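Long-range contact in nitrite reductase (Hyphomicrobium denitrificans, PDB 2DV6), which probably reduces nitrite to nitric oxide with electrons from cytochrome c, using copper ions bound within its cupredoxin domains and between its subunits: residues Leu216-Gly228 / Phe248-Thr262. Residues are numbered along the deposited sequence; the frame is centred on the assembly and turned at random.
Sequences LMVHSVDFHGATG and FKALIPGIYVYHCAT. With CU (copper (II) ion), chain G; CU (copper (II) ion), chain H.
H224 and H259 meet at a copper, each binding it through NE2 (2.1 Å from H224, 2.0 Å from H259), their rings almost perpendicular. H416 of the second subunit and a water also bind this copper, and Q389 of that subunit hydrogen-bonds H224 ND1. The backbone N of H224 donates to V257 O, which also lies over one face of the H224 imidazole. H259 ND1 donates to C260 O (2.9 Å), in the ring plane but above the carbonyl plane, helping the copper bond fix the ring's rotation. C260 SG binds a second copper with H219, H268 and M273, so adjacent H259 and C260 join the metals through the chain, the Cys-His bridge between type 1 and type 2 copper in copper nitrite reductases. F248 packs A226 CB over one face of its ring, while its CE2 meets F223 CD1 at 3.6 Å. Y256 lays its ring under the F223-A226 turn, G225 CA 3.4 Å from the ring centroid in a CH-pi contact, and its OH donates to I252 O. Replacing Y256 by alanine would probably leave the turn without its floor and I252 O without this donor. Strand 222-223, outermost in its sheet within this chain, pairs antiparallel with strand 254-259 (D222 N to H259 O 2.8 Å), which strand 274-280 flanks beyond; F248, in strand 243-249, pairs antiparallel with a second-subunit strand.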
loop_
_atom_site.group_PDB
_atom_site.type_symbol
_atom_site.label_atom_id
_atom_site.label_comp_id
_atom_site.label_asym_id
_atom_site.label_seq_id
_atom_site.Cartn_x
_atom_site.Cartn_y
_atom_site.Cartn_z
ATOM N N LEU A 216 33.392 -7.969 -19.559
ATOM C CA LEU A 216 32.362 -7.208 -20.268
ATOM C C LEU A 216 32.751 -5.749 -20.395
ATOM O O LEU A 216 32.316 -5.063 -21.329
ATOM C CB LEU A 216 31.008 -7.283 -19.555
ATOM C CG LEU A 216 30.344 -8.657 -19.399
ATOM C CD1 LEU A 216 28.937 -8.524 -18.820
ATOM C CD2 LEU A 216 30.288 -9.388 -20.728
ATOM N N MET A 217 33.525 -5.255 -19.431
ATOM C CA MET A 217 33.676 -3.810 -19.273
ATOM C C MET A 217 35.071 -3.420 -19.709
ATOM O O MET A 217 36.002 -4.213 -19.586
ATOM C CB MET A 217 33.491 -3.389 -17.791
ATOM C CG MET A 217 32.202 -3.870 -17.156
ATOM S SD MET A 217 30.784 -3.301 -18.122
ATOM C CE MET A 217 29.414 -4.027 -17.170
ATOM N N VAL A 218 35.233 -2.185 -20.148
ATOM C CA VAL A 218 36.571 -1.632 -20.117
ATOM C C VAL A 218 37.050 -1.351 -18.690
ATOM O O VAL A 218 36.225 -1.081 -17.793
ATOM C CB VAL A 218 36.844 -0.475 -21.145
ATOM C CG1 VAL A 218 35.746 -0.323 -22.185
ATOM C CG2 VAL A 218 37.385 0.830 -20.528
ATOM N N HIS A 219 38.365 -1.484 -18.470
ATOM C CA HIS A 219 38.972 -1.198 -17.172
ATOM C C HIS A 219 40.247 -0.360 -17.398
ATOM O O HIS A 219 40.741 -0.274 -18.518
ATOM C CB HIS A 219 39.261 -2.470 -16.354
ATOM C CG HIS A 219 38.046 -3.312 -16.072
ATOM N ND1 HIS A 219 37.127 -3.009 -15.083
ATOM C CD2 HIS A 219 37.607 -4.452 -16.651
ATOM C CE1 HIS A 219 36.175 -3.929 -15.067
ATOM N NE2 HIS A 219 36.434 -4.811 -16.020
ATOM N N SER A 220 40.712 0.308 -16.338
ATOM C CA SER A 220 41.859 1.201 -16.403
ATOM C C SER A 220 42.438 1.239 -15.016
ATOM O O SER A 220 42.059 0.419 -14.160
ATOM C CB SER A 220 41.422 2.608 -16.808
ATOM O OG SER A 220 40.391 3.045 -15.947
ATOM N N VAL A 221 43.325 2.199 -14.786
ATOM C CA VAL A 221 43.913 2.425 -13.475
ATOM C C VAL A 221 44.307 3.905 -13.313
ATOM O O VAL A 221 44.802 4.515 -14.243
ATOM C CB VAL A 221 45.130 1.457 -13.205
ATOM C CG1 VAL A 221 46.284 1.649 -14.297
ATOM C CG2 VAL A 221 45.681 1.676 -11.783
ATOM N N ASP A 222 44.038 4.465 -12.137
ATOM C CA ASP A 222 44.445 5.810 -11.700
ATOM C C ASP A 222 45.329 5.539 -10.457
ATOM O O ASP A 222 44.842 4.931 -9.501
ATOM C CB ASP A 222 43.145 6.593 -11.335
ATOM C CG ASP A 222 43.377 7.930 -10.547
ATOM O OD1 ASP A 222 42.375 8.690 -10.409
ATOM O OD2 ASP A 222 44.504 8.255 -10.068
ATOM N N PHE A 223 46.611 5.935 -10.486
ATOM C CA PHE A 223 47.492 5.863 -9.302
ATOM C C PHE A 223 47.578 7.237 -8.613
ATOM O O PHE A 223 47.939 8.231 -9.278
ATOM C CB PHE A 223 48.933 5.432 -9.664
ATOM C CG PHE A 223 49.039 4.100 -10.378
ATOM C CD1 PHE A 223 49.063 4.038 -11.786
ATOM C CD2 PHE A 223 49.156 2.925 -9.660
ATOM C CE1 PHE A 223 49.182 2.810 -12.446
ATOM C CE2 PHE A 223 49.274 1.702 -10.298
ATOM C CZ PHE A 223 49.266 1.635 -11.704
ATOM N N HIS A 224 47.286 7.309 -7.310
ATOM C CA HIS A 224 47.414 8.603 -6.588
ATOM C C HIS A 224 48.879 9.045 -6.447
ATOM O O HIS A 224 49.151 10.215 -6.151
ATOM C CB HIS A 224 46.742 8.569 -5.196
ATOM C CG HIS A 224 45.257 8.500 -5.242
ATOM N ND1 HIS A 224 44.481 8.581 -4.107
ATOM C CD2 HIS A 224 44.394 8.415 -6.281
ATOM C CE1 HIS A 224 43.203 8.508 -4.440
ATOM N NE2 HIS A 224 43.123 8.404 -5.751
ATOM N N GLY A 225 49.812 8.107 -6.620
ATOM C CA GLY A 225 51.235 8.461 -6.672
ATOM C C GLY A 225 51.793 8.834 -8.051
ATOM O O GLY A 225 52.989 9.120 -8.180
ATOM N N ALA A 226 50.932 8.808 -9.069
ATOM C CA ALA A 226 51.294 9.233 -10.409
ATOM C C ALA A 226 50.945 10.710 -10.635
ATOM O O ALA A 226 49.938 11.230 -10.096
ATOM C CB ALA A 226 50.618 8.330 -11.466
ATOM N N THR A 227 51.779 11.391 -11.415
ATOM C CA THR A 227 51.563 12.813 -11.740
ATOM C C THR A 227 51.213 12.938 -13.217
ATOM O O THR A 227 52.021 12.583 -14.076
ATOM C CB THR A 227 52.826 13.652 -11.450
ATOM O OG1 THR A 227 53.152 13.549 -10.071
ATOM C CG2 THR A 227 52.615 15.103 -11.782
ATOM N N GLY A 228 50.018 13.422 -13.527
ATOM C CA GLY A 228 49.592 13.469 -14.927
ATOM C C GLY A 228 48.152 13.038 -15.112
ATOM O O GLY A 228 47.560 12.522 -14.180
ATOM N N PHE A 248 55.399 6.227 -16.260
ATOM C CA PHE A 248 55.252 7.441 -15.469
ATOM C C PHE A 248 56.329 7.523 -14.423
ATOM O O PHE A 248 56.822 6.501 -13.967
ATOM C CB PHE A 248 53.826 7.590 -14.851
ATOM C CG PHE A 248 53.456 6.524 -13.845
ATOM C CD1 PHE A 248 53.827 6.650 -12.503
ATOM C CD2 PHE A 248 52.711 5.427 -14.228
ATOM C CE1 PHE A 248 53.476 5.665 -11.561
ATOM C CE2 PHE A 248 52.343 4.439 -13.289
ATOM C CZ PHE A 248 52.754 4.552 -11.967
ATOM N N LYS A 249 56.721 8.739 -14.076
ATOM C CA LYS A 249 57.667 8.952 -12.976
ATOM C C LYS A 249 56.974 9.029 -11.607
ATOM O O LYS A 249 55.885 9.621 -11.471
ATOM C CB LYS A 249 58.519 10.216 -13.209
ATOM C CG LYS A 249 59.584 10.041 -14.308
ATOM C CD LYS A 249 60.635 11.162 -14.280
ATOM C CE LYS A 249 61.875 10.802 -13.374
ATOM N NZ LYS A 249 63.027 10.094 -14.118
ATOM N N ALA A 250 57.622 8.439 -10.613
ATOM C CA ALA A 250 57.210 8.520 -9.218
ATOM C C ALA A 250 57.995 9.622 -8.545
ATOM O O ALA A 250 59.117 9.412 -8.103
ATOM C CB ALA A 250 57.454 7.196 -8.501
ATOM N N LEU A 251 57.379 10.788 -8.442
ATOM C CA LEU A 251 58.074 11.999 -8.013
ATOM C C LEU A 251 58.056 12.283 -6.528
ATOM O O LEU A 251 58.836 13.084 -6.071
ATOM C CB LEU A 251 57.507 13.226 -8.751
ATOM C CG LEU A 251 57.476 13.129 -10.286
ATOM C CD1 LEU A 251 56.585 14.256 -10.866
ATOM C CD2 LEU A 251 58.926 13.172 -10.876
ATOM N N ILE A 252 57.124 11.681 -5.788
ATOM C CA ILE A 252 56.896 12.040 -4.381
ATOM C C ILE A 252 56.652 10.797 -3.530
ATOM O O ILE A 252 55.735 10.010 -3.822
ATOM C CB ILE A 252 55.702 13.032 -4.246
ATOM C CG1 ILE A 252 55.956 14.288 -5.113
ATOM C CG2 ILE A 252 55.438 13.411 -2.777
ATOM C CD1 ILE A 252 54.762 15.257 -5.171
ATOM N N PRO A 253 57.446 10.630 -2.448
ATOM C CA PRO A 253 57.237 9.454 -1.611
ATOM C C PRO A 253 55.873 9.552 -0.941
ATOM O O PRO A 253 55.379 10.658 -0.731
ATOM C CB PRO A 253 58.353 9.543 -0.555
ATOM C CG PRO A 253 59.242 10.631 -0.970
ATOM C CD PRO A 253 58.486 11.527 -1.902
ATOM N N GLY A 254 55.272 8.411 -0.611
ATOM C CA GLY A 254 53.981 8.380 0.071
ATOM C C GLY A 254 53.407 6.992 -0.080
ATOM O O GLY A 254 53.970 6.149 -0.768
ATOM N N ILE A 255 52.294 6.749 0.597
ATOM C CA ILE A 255 51.550 5.524 0.468
ATOM C C ILE A 255 50.206 5.846 -0.238
ATOM O O ILE A 255 49.342 6.522 0.337
ATOM C CB ILE A 255 51.334 4.848 1.872
ATOM C CG1 ILE A 255 50.557 3.552 1.740
ATOM C CG2 ILE A 255 50.647 5.806 2.877
ATOM C CD1 ILE A 255 51.258 2.450 0.861
ATOM N N TYR A 256 50.051 5.390 -1.478
ATOM C CA TYR A 256 49.005 5.902 -2.355
ATOM C C TYR A 256 47.961 4.865 -2.682
ATOM O O TYR A 256 48.284 3.723 -2.948
ATOM C CB TYR A 256 49.628 6.397 -3.671
ATOM C CG TYR A 256 50.570 7.580 -3.484
ATOM C CD1 TYR A 256 51.960 7.408 -3.502
ATOM C CD2 TYR A 256 50.067 8.870 -3.282
ATOM C CE1 TYR A 256 52.812 8.483 -3.347
ATOM C CE2 TYR A 256 50.908 9.948 -3.098
ATOM C CZ TYR A 256 52.283 9.752 -3.140
ATOM O OH TYR A 256 53.121 10.840 -2.967
ATOM N N VAL A 257 46.691 5.252 -2.724
ATOM C CA VAL A 257 45.731 4.319 -3.319
ATOM C C VAL A 257 45.767 4.382 -4.829
ATOM O O VAL A 257 46.114 5.418 -5.419
ATOM C CB VAL A 257 44.286 4.283 -2.648
ATOM C CG1 VAL A 257 44.125 5.271 -1.530
ATOM C CG2 VAL A 257 43.109 4.165 -3.656
ATOM N N TYR A 258 45.459 3.249 -5.455
ATOM C CA TYR A 258 45.170 3.285 -6.874
ATOM C C TYR A 258 43.872 2.523 -7.092
ATOM O O TYR A 258 43.516 1.692 -6.263
ATOM C CB TYR A 258 46.323 2.675 -7.685
ATOM C CG TYR A 258 46.500 1.185 -7.562
ATOM C CD1 TYR A 258 45.746 0.318 -8.336
ATOM C CD2 TYR A 258 47.459 0.639 -6.698
ATOM C CE1 TYR A 258 45.923 -1.095 -8.243
ATOM C CE2 TYR A 258 47.650 -0.744 -6.614
ATOM C CZ TYR A 258 46.874 -1.610 -7.398
ATOM O OH TYR A 258 47.017 -3.000 -7.324
ATOM N N HIS A 259 43.178 2.791 -8.194
ATOM C CA HIS A 259 41.898 2.149 -8.439
ATOM C C HIS A 259 41.552 2.255 -9.922
ATOM O O HIS A 259 42.122 3.080 -10.635
ATOM C CB HIS A 259 40.803 2.832 -7.588
ATOM C CG HIS A 259 40.771 4.317 -7.733
ATOM N ND1 HIS A 259 40.161 4.949 -8.799
ATOM C CD2 HIS A 259 41.278 5.305 -6.950
ATOM C CE1 HIS A 259 40.282 6.262 -8.657
ATOM N NE2 HIS A 259 40.971 6.501 -7.555
ATOM N N CYS A 260 40.623 1.437 -10.382
ATOM C CA CYS A 260 40.128 1.599 -11.736
ATOM C C CYS A 260 39.508 2.982 -11.865
ATOM O O CYS A 260 38.914 3.510 -10.920
ATOM C CB CYS A 260 39.110 0.525 -12.075
ATOM S SG CYS A 260 38.459 0.583 -13.765
ATOM N N ALA A 261 39.665 3.575 -13.044
ATOM C CA ALA A 261 39.112 4.895 -13.308
ATOM C C ALA A 261 38.229 4.904 -14.563
ATOM O O ALA A 261 38.214 5.885 -15.311
ATOM C CB ALA A 261 40.239 5.955 -13.405
ATOM N N THR A 262 37.476 3.822 -14.780
ATOM C CA THR A 262 36.511 3.786 -15.888
ATOM C C THR A 262 35.091 4.128 -15.375
ATOM O O THR A 262 34.646 3.552 -14.408
ATOM C CB THR A 262 36.539 2.401 -16.549
ATOM O OG1 THR A 262 37.876 2.164 -17.025
ATOM C CG2 THR A 262 35.478 2.285 -17.731
HETATM CU CU CU G . 37.400 -1.257 -13.886
HETATM CU CU CU H . 41.376 8.380 -6.880
HETATM O O HOH W 1 55.106 9.544 -6.515
HETATM O O HOH W 2 54.469 11.166 -9.445
HETATM O O HOH W 3 53.838 10.558 -12.967
HETATM O O HOH W 4 40.138 9.823 -8.550
#